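Local structure of alpha-fucosidase (Bifidobacterium bifidum, 2EAB) at residues K23-T29 with E155-D159; R46-T51 with G61-G65; Y146-D150 with H173-Y178. The protein probably releases alpha-1,2-linked L-fucose from glycans by hydrolysis, this chain being the catalytic part, a family 95 glycoside hydrolase, of a longer, probably membrane-attached protein. The contacts are given in a common frame with arbitrary orientation. Numbering follows the deposited sequence.

Overall arrangement
All three contacts lie in the N-terminal beta region, on the same side of the chain's centre. Strand 19-22 runs into 23-29, and 155-159 comes back to it and closes interaction 1 over 125 intervening residues. Nested inside, helix 42-50 leads into the hairpin of strands 52-55 and 59-63; the returning strand ends beside the helix C-terminus, closing interaction 2, which packs the helix on the edge of the seven-stranded sheet. The two contacts touch: Arg158 NH2 reaches Thr50 O, and Tyr156 OH reaches Gly65 O. Interaction 3 opens at 146-150, before interaction 1 closes, and ends at 173-178, so these two cross; it links the seven-stranded sheet to the nine-stranded one, which interaction 1 also reaches.

Interaction 1: residues K23-T29 with E155-D159; sequences KQPASQT and EYRRD
Segment 23-29 leaves strand 19-22 as a loop, extended at Gln24 (phi/psi -155/156) and polyproline-like at Pro25 (-57/163), then makes a short 3-10 turn over 26-28 in which Gln28 N hydrogen-bonds Pro25 O and Thr29 N hydrogen-bonds Ala26 O, each at 3.0 Å. Segment 155-159 turns a corner at Glu155 (55/34) and continues as an extended strand. The CA atoms come nearest at Lys23 and Arg157, 4.8 Å apart. Tyr156 (chi1 t) lays its ring against Pro25, whose CD sits 3.9 Å from the ring centroid in a CH-pi contact; Tyr156 OH is hydrogen-bonded to Gly65 O. Arg158, chi1 p and then extended, sends NE to Gln24 O (2.8 Å) and NH2 to Thr29 OG1 (3.0 Å) and to Thr50 O. Thr29 OG1 donates to Pro25 O (2.8 Å) and accepts from Gln24 NE2 (2.9 Å), a nitrogen also hydrogen-bonded to Asp352. The Arg158 guanidinium thus ties the loop leaving edge strand 19-22 to its neighbouring strand in the antiparallel sheet of a family 95 N-terminal beta domain.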
loop_
_atom_site.group_PDB
_atom_site.type_symbol
_atom_site.label_atom_id
_atom_site.label_comp_id
_atom_site.label_asym_id
_atom_site.label_seq_id
_atom_site.Cartn_x
_atom_site.Cartn_y
_atom_site.Cartn_z
ATOM N N LYS A 23 -27.195 -10.310 4.629
ATOM C CA LYS A 23 -28.316 -11.168 5.004
ATOM C C LYS A 23 -28.343 -12.487 4.223
ATOM O O LYS A 23 -29.317 -13.240 4.298
ATOM C CB LYS A 23 -29.639 -10.419 4.815
ATOM C CG LYS A 23 -29.788 -9.188 5.699
ATOM C CD LYS A 23 -31.194 -8.616 5.611
ATOM C CE LYS A 23 -31.389 -7.462 6.581
ATOM N NZ LYS A 23 -32.825 -7.068 6.684
ATOM N N GLN A 24 -27.274 -12.771 3.482
ATOM C CA GLN A 24 -27.188 -14.006 2.702
ATOM C C GLN A 24 -25.726 -14.399 2.476
ATOM O O GLN A 24 -24.841 -13.537 2.545
ATOM C CB GLN A 24 -27.946 -13.863 1.373
ATOM C CG GLN A 24 -27.279 -12.963 0.334
ATOM C CD GLN A 24 -27.280 -11.490 0.708
ATOM O OE1 GLN A 24 -28.311 -10.931 1.093
ATOM N NE2 GLN A 24 -26.121 -10.849 0.575
ATOM N N PRO A 25 -25.460 -15.703 2.240
ATOM C CA PRO A 25 -24.106 -16.182 1.926
ATOM C C PRO A 25 -23.468 -15.511 0.716
ATOM O O PRO A 25 -24.158 -14.905 -0.101
ATOM C CB PRO A 25 -24.319 -17.670 1.604
ATOM C CG PRO A 25 -25.791 -17.846 1.446
ATOM C CD PRO A 25 -26.426 -16.816 2.301
ATOM N N ALA A 26 -22.148 -15.651 0.601
ATOM C CA ALA A 26 -21.408 -15.152 -0.556
ATOM C C ALA A 26 -22.030 -15.610 -1.876
ATOM O O ALA A 26 -22.181 -14.813 -2.798
ATOM C CB ALA A 26 -19.944 -15.574 -0.478
ATOM N N SER A 27 -22.407 -16.888 -1.951
ATOM C CA SER A 27 -22.997 -17.467 -3.165
ATOM C C SER A 27 -24.274 -16.764 -3.627
ATOM O O SER A 27 -24.638 -16.848 -4.802
ATOM C CB SER A 27 -23.284 -18.956 -2.963
ATOM O OG SER A 27 -24.238 -19.154 -1.937
ATOM N N GLN A 28 -24.942 -16.073 -2.703
ATOM C CA GLN A 28 -26.202 -15.388 -2.994
ATOM C C GLN A 28 -26.068 -13.863 -2.974
ATOM O O GLN A 28 -27.067 -13.142 -3.043
ATOM C CB GLN A 28 -27.286 -15.833 -2.010
ATOM C CG GLN A 28 -27.677 -17.301 -2.129
ATOM C CD GLN A 28 -28.798 -17.689 -1.183
ATOM O OE1 GLN A 28 -28.821 -17.280 -0.021
ATOM N NE2 GLN A 28 -29.735 -18.491 -1.675
ATOM N N THR A 29 -24.828 -13.383 -2.886
ATOM C CA THR A 29 -24.533 -11.957 -2.821
ATOM C C THR A 29 -24.191 -11.442 -4.220
ATOM O O THR A 29 -23.578 -12.160 -5.015
ATOM C CB THR A 29 -23.375 -11.688 -1.825
ATOM O OG1 THR A 29 -23.734 -12.182 -0.529
ATOM C CG2 THR A 29 -23.053 -10.202 -1.719
ATOM N N GLU A 155 -33.073 -16.309 9.884
ATOM C CA GLU A 155 -32.209 -15.549 10.795
ATOM C C GLU A 155 -30.734 -15.590 10.385
ATOM O O GLU A 155 -29.836 -15.591 11.236
ATOM C CB GLU A 155 -32.404 -16.014 12.244
ATOM C CG GLU A 155 -33.816 -15.751 12.762
ATOM C CD GLU A 155 -34.139 -16.455 14.067
ATOM O OE1 GLU A 155 -33.212 -16.775 14.841
ATOM O OE2 GLU A 155 -35.339 -16.683 14.325
ATOM N N TYR A 156 -30.501 -15.627 9.075
ATOM C CA TYR A 156 -29.144 -15.652 8.546
ATOM C C TYR A 156 -28.490 -14.284 8.601
ATOM O O TYR A 156 -29.074 -13.294 8.171
ATOM C CB TYR A 156 -29.099 -16.172 7.103
ATOM C CG TYR A 156 -27.678 -16.259 6.591
ATOM C CD1 TYR A 156 -26.996 -17.470 6.573
ATOM C CD2 TYR A 156 -26.999 -15.115 6.163
ATOM C CE1 TYR A 156 -25.679 -17.542 6.126
ATOM C CE2 TYR A 156 -25.686 -15.177 5.724
ATOM C CZ TYR A 156 -25.034 -16.387 5.706
ATOM O OH TYR A 156 -23.731 -16.419 5.259
ATOM N N ARG A 157 -27.267 -14.247 9.122
ATOM C CA ARG A 157 -26.411 -13.081 8.967
ATOM C C ARG A 157 -24.950 -13.508 8.881
ATOM O O ARG A 157 -24.519 -14.415 9.589
ATOM C CB ARG A 157 -26.611 -12.088 10.116
ATOM C CG ARG A 157 -25.997 -10.716 9.850
ATOM C CD ARG A 157 -26.081 -9.800 11.061
ATOM N NE ARG A 157 -25.279 -10.287 12.180
ATOM C CZ ARG A 157 -25.774 -10.686 13.349
ATOM N NH1 ARG A 157 -27.082 -10.652 13.576
ATOM N NH2 ARG A 157 -24.956 -11.112 14.302
ATOM N N ARG A 158 -24.199 -12.859 7.996
ATOM C CA ARG A 158 -22.744 -12.935 8.030
ATOM C C ARG A 158 -22.201 -11.521 8.150
ATOM O O ARG A 158 -22.765 -10.576 7.595
ATOM C CB ARG A 158 -22.174 -13.665 6.807
ATOM C CG ARG A 158 -22.347 -12.942 5.484
ATOM C CD ARG A 158 -21.943 -13.832 4.327
ATOM N NE ARG A 158 -22.082 -13.153 3.044
ATOM C CZ ARG A 158 -21.081 -12.599 2.362
ATOM N NH1 ARG A 158 -19.835 -12.630 2.823
ATOM N NH2 ARG A 158 -21.333 -12.009 1.206
ATOM N N ASP A 159 -21.122 -11.378 8.908
ATOM C CA ASP A 159 -20.538 -10.063 9.102
ATOM C C ASP A 159 -19.028 -10.112 9.242
ATOM O O ASP A 159 -18.428 -11.170 9.473
ATOM C CB ASP A 159 -21.172 -9.349 10.310
ATOM C CG ASP A 159 -20.761 -9.958 11.635
ATOM O OD1 ASP A 159 -19.560 -9.896 11.977
ATOM O OD2 ASP A 159 -21.642 -10.486 12.340
#

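Interaction 2: residues R46-T51 with G61-G65; sequences RWQQTT and GTVWG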
loop_
_atom_site.group_PDB
_atom_site.type_symbol
_atom_site.label_atom_id
_atom_site.label_comp_id
_atom_site.label_asym_id
_atom_site.label_seq_id
_atom_site.Cartn_x
_atom_site.Cartn_y
_atom_site.Cartn_z
ATOM N N ARG A 46 -16.936 -14.629 -7.970
ATOM C CA ARG A 46 -17.738 -14.559 -6.757
ATOM C C ARG A 46 -16.843 -14.315 -5.543
ATOM O O ARG A 46 -17.166 -13.487 -4.684
ATOM C CB ARG A 46 -18.587 -15.822 -6.562
ATOM C CG ARG A 46 -19.597 -15.718 -5.414
ATOM C CD ARG A 46 -20.861 -14.959 -5.812
ATOM N NE ARG A 46 -21.653 -15.675 -6.815
ATOM C CZ ARG A 46 -22.724 -15.177 -7.429
ATOM N NH1 ARG A 46 -23.162 -13.954 -7.148
ATOM N NH2 ARG A 46 -23.364 -15.911 -8.328
ATOM N N TRP A 47 -15.718 -15.027 -5.482
ATOM C CA TRP A 47 -14.762 -14.854 -4.388
ATOM C C TRP A 47 -14.395 -13.375 -4.189
ATOM O O TRP A 47 -14.488 -12.837 -3.074
ATOM C CB TRP A 47 -13.487 -15.689 -4.614
ATOM C CG TRP A 47 -12.439 -15.346 -3.590
ATOM C CD1 TRP A 47 -12.323 -15.861 -2.335
ATOM C CD2 TRP A 47 -11.399 -14.364 -3.718
ATOM N NE1 TRP A 47 -11.266 -15.275 -1.675
ATOM C CE2 TRP A 47 -10.686 -14.348 -2.500
ATOM C CE3 TRP A 47 -10.988 -13.512 -4.751
ATOM C CZ2 TRP A 47 -9.596 -13.497 -2.280
ATOM C CZ3 TRP A 47 -9.906 -12.662 -4.532
ATOM C CH2 TRP A 47 -9.224 -12.666 -3.307
ATOM N N GLN A 48 -13.975 -12.718 -5.265
ATOM C CA GLN A 48 -13.416 -11.367 -5.137
ATOM C C GLN A 48 -14.459 -10.314 -4.801
ATOM O O GLN A 48 -14.122 -9.276 -4.231
ATOM C CB GLN A 48 -12.642 -10.948 -6.391
ATOM C CG GLN A 48 -13.508 -10.709 -7.612
ATOM C CD GLN A 48 -12.756 -10.065 -8.752
ATOM O OE1 GLN A 48 -11.671 -9.503 -8.569
ATOM N NE2 GLN A 48 -13.341 -10.122 -9.940
ATOM N N GLN A 49 -15.719 -10.574 -5.148
ATOM C CA GLN A 49 -16.770 -9.569 -4.969
ATOM C C GLN A 49 -17.545 -9.700 -3.664
ATOM O O GLN A 49 -18.198 -8.744 -3.239
ATOM C CB GLN A 49 -17.745 -9.567 -6.156
ATOM C CG GLN A 49 -17.075 -9.289 -7.491
ATOM C CD GLN A 49 -18.004 -8.701 -8.542
ATOM O OE1 GLN A 49 -18.987 -8.020 -8.224
ATOM N NE2 GLN A 49 -17.676 -8.938 -9.805
ATOM N N THR A 50 -17.479 -10.869 -3.034
ATOM C CA THR A 50 -18.447 -11.191 -1.979
ATOM C C THR A 50 -17.894 -11.710 -0.650
ATOM O O THR A 50 -18.608 -11.673 0.351
ATOM C CB THR A 50 -19.523 -12.203 -2.467
ATOM O OG1 THR A 50 -18.921 -13.486 -2.640
ATOM C CG2 THR A 50 -20.161 -11.768 -3.780
ATOM N N THR A 51 -16.656 -12.204 -0.625
ATOM C CA THR A 51 -16.125 -12.820 0.589
ATOM C C THR A 51 -15.490 -11.792 1.526
ATOM O O THR A 51 -15.136 -10.689 1.109
ATOM C CB THR A 51 -15.124 -13.955 0.272
ATOM O OG1 THR A 51 -13.976 -13.408 -0.390
ATOM C CG2 THR A 51 -15.776 -15.027 -0.605
ATOM N N GLY A 61 -7.679 -15.404 5.739
ATOM C CA GLY A 61 -8.856 -16.100 5.260
ATOM C C GLY A 61 -9.813 -15.145 4.588
ATOM O O GLY A 61 -9.806 -13.942 4.864
ATOM N N THR A 62 -10.629 -15.687 3.693
ATOM C CA THR A 62 -11.756 -14.971 3.114
ATOM C C THR A 62 -12.984 -15.866 3.249
ATOM O O THR A 62 -13.038 -16.961 2.679
ATOM C CB THR A 62 -11.509 -14.533 1.647
ATOM O OG1 THR A 62 -10.566 -15.413 1.019
ATOM C CG2 THR A 62 -10.976 -13.097 1.591
ATOM N N VAL A 63 -13.943 -15.394 4.042
ATOM C CA VAL A 63 -15.074 -16.198 4.499
ATOM C C VAL A 63 -16.251 -16.092 3.543
ATOM O O VAL A 63 -16.680 -14.991 3.192
ATOM C CB VAL A 63 -15.527 -15.750 5.908
ATOM C CG1 VAL A 63 -16.699 -16.593 6.408
ATOM C CG2 VAL A 63 -14.365 -15.827 6.877
ATOM N N TRP A 64 -16.778 -17.247 3.140
ATOM C CA TRP A 64 -17.942 -17.287 2.259
ATOM C C TRP A 64 -19.266 -17.279 3.041
ATOM O O TRP A 64 -20.232 -16.650 2.625
ATOM C CB TRP A 64 -17.869 -18.506 1.332
ATOM C CG TRP A 64 -16.722 -18.486 0.345
ATOM C CD1 TRP A 64 -15.383 -18.564 0.628
ATOM C CD2 TRP A 64 -16.821 -18.407 -1.083
ATOM N NE1 TRP A 64 -14.648 -18.525 -0.532
ATOM C CE2 TRP A 64 -15.502 -18.431 -1.598
ATOM C CE3 TRP A 64 -17.894 -18.308 -1.980
ATOM C CZ2 TRP A 64 -15.229 -18.370 -2.964
ATOM C CZ3 TRP A 64 -17.620 -18.246 -3.343
ATOM C CH2 TRP A 64 -16.297 -18.275 -3.819
ATOM N N GLY A 65 -19.294 -17.975 4.173
ATOM C CA GLY A 65 -20.498 -18.052 4.999
ATOM C C GLY A 65 -21.591 -18.921 4.404
ATOM O O GLY A 65 -22.781 -18.651 4.597
#
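Trp64 spreads its indole beneath the end of helix 42-50, where Thr51 CG2 stands almost straight above the five-membered ring, 3.5 Å from its centroid and 6° off the normal, a close CH-pi contact. Farther out along the same indole, Trp47 CB meets Trp64 CZ2 at 3.6 Å and Arg46 CG meets Trp64 CZ3 at 3.8 Å, so residues of the helix and its exit all touch this one indole. The indole NE1 of Trp64 is taken up by Thr73 on strand 69-76. Trp47 turns its own ring edge toward the strand and donates from NE1 to Thr62 OG1 at 2.8 Å, a nearly straight bond (164°) that joins helix to strand. Thr51 is the first residue to leave helical angles, and its OG1 hydrogen-bonds back to Trp47 O at 2.8 Å. Thr51 OG1 also lies 3.4 Å from Thr62 CB, and Thr51 CA comes within 3.4 Å of Val63 O, as the backbone swings into strand 52-55. This is a helix leading into a beta hairpin, whose second strand, 59-63, returns to end beside the helix C-terminus. The buried corner lies at the edge of the seven-stranded antiparallel sheet, where 52-55 is outermost.

Interaction 3: residues Y146-D150 with H173-Y178; sequences YGFND and HDGVTY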
loop_
_atom_site.group_PDB
_atom_site.type_symbol
_atom_site.label_atom_id
_atom_site.label_comp_id
_atom_site.label_asym_id
_atom_site.label_seq_id
_atom_site.Cartn_x
_atom_site.Cartn_y
_atom_site.Cartn_z
ATOM N N TYR A 146 -21.125 -29.380 6.520
ATOM C CA TYR A 146 -22.130 -29.739 7.516
ATOM C C TYR A 146 -23.083 -30.824 7.015
ATOM O O TYR A 146 -23.803 -31.438 7.808
ATOM C CB TYR A 146 -22.915 -28.491 7.937
ATOM C CG TYR A 146 -22.171 -27.559 8.880
ATOM C CD1 TYR A 146 -20.988 -26.923 8.487
ATOM C CD2 TYR A 146 -22.660 -27.301 10.159
ATOM C CE1 TYR A 146 -20.308 -26.066 9.352
ATOM C CE2 TYR A 146 -21.993 -26.443 11.030
ATOM C CZ TYR A 146 -20.817 -25.826 10.621
ATOM O OH TYR A 146 -20.160 -24.977 11.487
ATOM N N GLY A 147 -23.090 -31.045 5.700
ATOM C CA GLY A 147 -23.895 -32.096 5.079
ATOM C C GLY A 147 -25.394 -31.975 5.287
ATOM O O GLY A 147 -26.078 -32.986 5.475
ATOM N N PHE A 148 -25.904 -30.744 5.261
ATOM C CA PHE A 148 -27.346 -30.511 5.347
ATOM C C PHE A 148 -28.034 -30.988 4.073
ATOM O O PHE A 148 -27.504 -30.827 2.973
ATOM C CB PHE A 148 -27.665 -29.026 5.571
ATOM C CG PHE A 148 -27.170 -28.470 6.885
ATOM C CD1 PHE A 148 -27.379 -29.147 8.085
ATOM C CD2 PHE A 148 -26.521 -27.239 6.919
ATOM C CE1 PHE A 148 -26.927 -28.618 9.294
ATOM C CE2 PHE A 148 -26.069 -26.700 8.122
ATOM C CZ PHE A 148 -26.270 -27.390 9.311
ATOM N N ASN A 149 -29.217 -31.576 4.232
ATOM C CA ASN A 149 -30.009 -32.039 3.092
ATOM C C ASN A 149 -30.704 -30.882 2.377
ATOM O O ASN A 149 -30.853 -30.895 1.153
ATOM C CB ASN A 149 -31.038 -33.080 3.542
ATOM C CG ASN A 149 -30.403 -34.270 4.245
ATOM O OD1 ASN A 149 -29.546 -34.957 3.683
ATOM N ND2 ASN A 149 -30.828 -34.524 5.478
ATOM N N ASP A 150 -31.124 -29.886 3.156
ATOM C CA ASP A 150 -31.788 -28.694 2.634
ATOM C C ASP A 150 -31.082 -27.440 3.142
ATOM O O ASP A 150 -30.787 -27.331 4.335
ATOM C CB ASP A 150 -33.262 -28.672 3.051
ATOM C CG ASP A 150 -34.029 -29.893 2.569
ATOM O OD1 ASP A 150 -33.949 -30.221 1.365
ATOM O OD2 ASP A 150 -34.721 -30.523 3.397
ATOM N N HIS A 173 -31.270 -23.402 11.184
ATOM C CA HIS A 173 -31.605 -24.473 10.254
ATOM C C HIS A 173 -32.340 -25.576 11.000
ATOM O O HIS A 173 -31.814 -26.134 11.967
ATOM C CB HIS A 173 -30.335 -25.023 9.593
ATOM C CG HIS A 173 -30.578 -26.186 8.682
ATOM N ND1 HIS A 173 -30.525 -27.494 9.116
ATOM C CD2 HIS A 173 -30.879 -26.239 7.363
ATOM C CE1 HIS A 173 -30.779 -28.301 8.102
ATOM N NE2 HIS A 173 -30.997 -27.566 7.028
ATOM N N ASP A 174 -33.565 -25.865 10.556
ATOM C CA ASP A 174 -34.405 -26.919 11.137
ATOM C C ASP A 174 -34.451 -26.849 12.673
ATOM O O ASP A 174 -34.300 -27.864 13.360
ATOM C CB ASP A 174 -33.935 -28.298 10.647
ATOM C CG ASP A 174 -34.939 -29.403 10.926
ATOM O OD1 ASP A 174 -36.159 -29.167 10.787
ATOM O OD2 ASP A 174 -34.496 -30.516 11.285
ATOM N N GLY A 175 -34.641 -25.639 13.197
ATOM C CA GLY A 175 -34.796 -25.417 14.634
ATOM C C GLY A 175 -33.520 -25.160 15.419
ATOM O O GLY A 175 -33.578 -24.746 16.578
ATOM N N VAL A 176 -32.369 -25.394 14.790
ATOM C CA VAL A 176 -31.071 -25.266 15.457
ATOM C C VAL A 176 -30.312 -24.045 14.932
ATOM O O VAL A 176 -30.220 -23.839 13.719
ATOM C CB VAL A 176 -30.204 -26.543 15.269
ATOM C CG1 VAL A 176 -28.896 -26.444 16.055
ATOM C CG2 VAL A 176 -30.975 -27.791 15.686
ATOM N N THR A 177 -29.791 -23.236 15.853
ATOM C CA THR A 177 -28.937 -22.105 15.493
ATOM C C THR A 177 -27.477 -22.541 15.433
ATOM O O THR A 177 -26.938 -23.095 16.393
ATOM C CB THR A 177 -29.112 -20.919 16.470
ATOM O OG1 THR A 177 -30.461 -20.447 16.402
ATOM C CG2 THR A 177 -28.166 -19.768 16.116
ATOM N N TYR A 178 -26.850 -22.290 14.287
ATOM C CA TYR A 178 -25.437 -22.584 14.086
ATOM C C TYR A 178 -24.670 -21.278 13.991
ATOM O O TYR A 178 -25.101 -20.354 13.302
ATOM C CB TYR A 178 -25.236 -23.407 12.813
ATOM C CG TYR A 178 -25.890 -24.769 12.870
ATOM C CD1 TYR A 178 -25.201 -25.872 13.373
ATOM C CD2 TYR A 178 -27.202 -24.954 12.428
ATOM C CE1 TYR A 178 -25.797 -27.128 13.434
ATOM C CE2 TYR A 178 -27.811 -26.206 12.485
ATOM C CZ TYR A 178 -27.102 -27.285 12.984
ATOM O OH TYR A 178 -27.705 -28.520 13.043
#
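His173 comes first, at the end of strand 166-173, and it makes two contacts with 146-150. Its imidazole lies face to face with the Phe148 ring, centroids 4.1 Å apart and planes inclined by 26°, with Phe148 CD1 and His173 CE1 as close as 3.5 Å. From the edge of the same ring, His173 NE2 donates a hydrogen bond to Asp150 O at 2.7 Å, so the loop is held by both a side chain and its backbone. The chain then reverses through Asp174 and Gly175 in a type I' turn, closed by His173 N to Val176 O (2.8 Å) and Val176 N to His173 O (3.0 Å), making a two-residue beta hairpin. Val176 and Thr177 carry the return strand past without meeting the loop. Tyr178 completes the aromatic cluster: the edge of Phe148 points at its face, with Phe148 CZ 3.7 Å from Tyr178 CE2, and Tyr146 approaches in an offset edge-to-face pair, centroids 6.0 Å apart. Phe148 also touches Phe171 on strand 166-173, whereas Tyr146 and Tyr178 reach Leu195 and Ala197 on strand 190-197, so the loop leaving strand 140-145 lies across three neighbouring strands of the nine-stranded sheet.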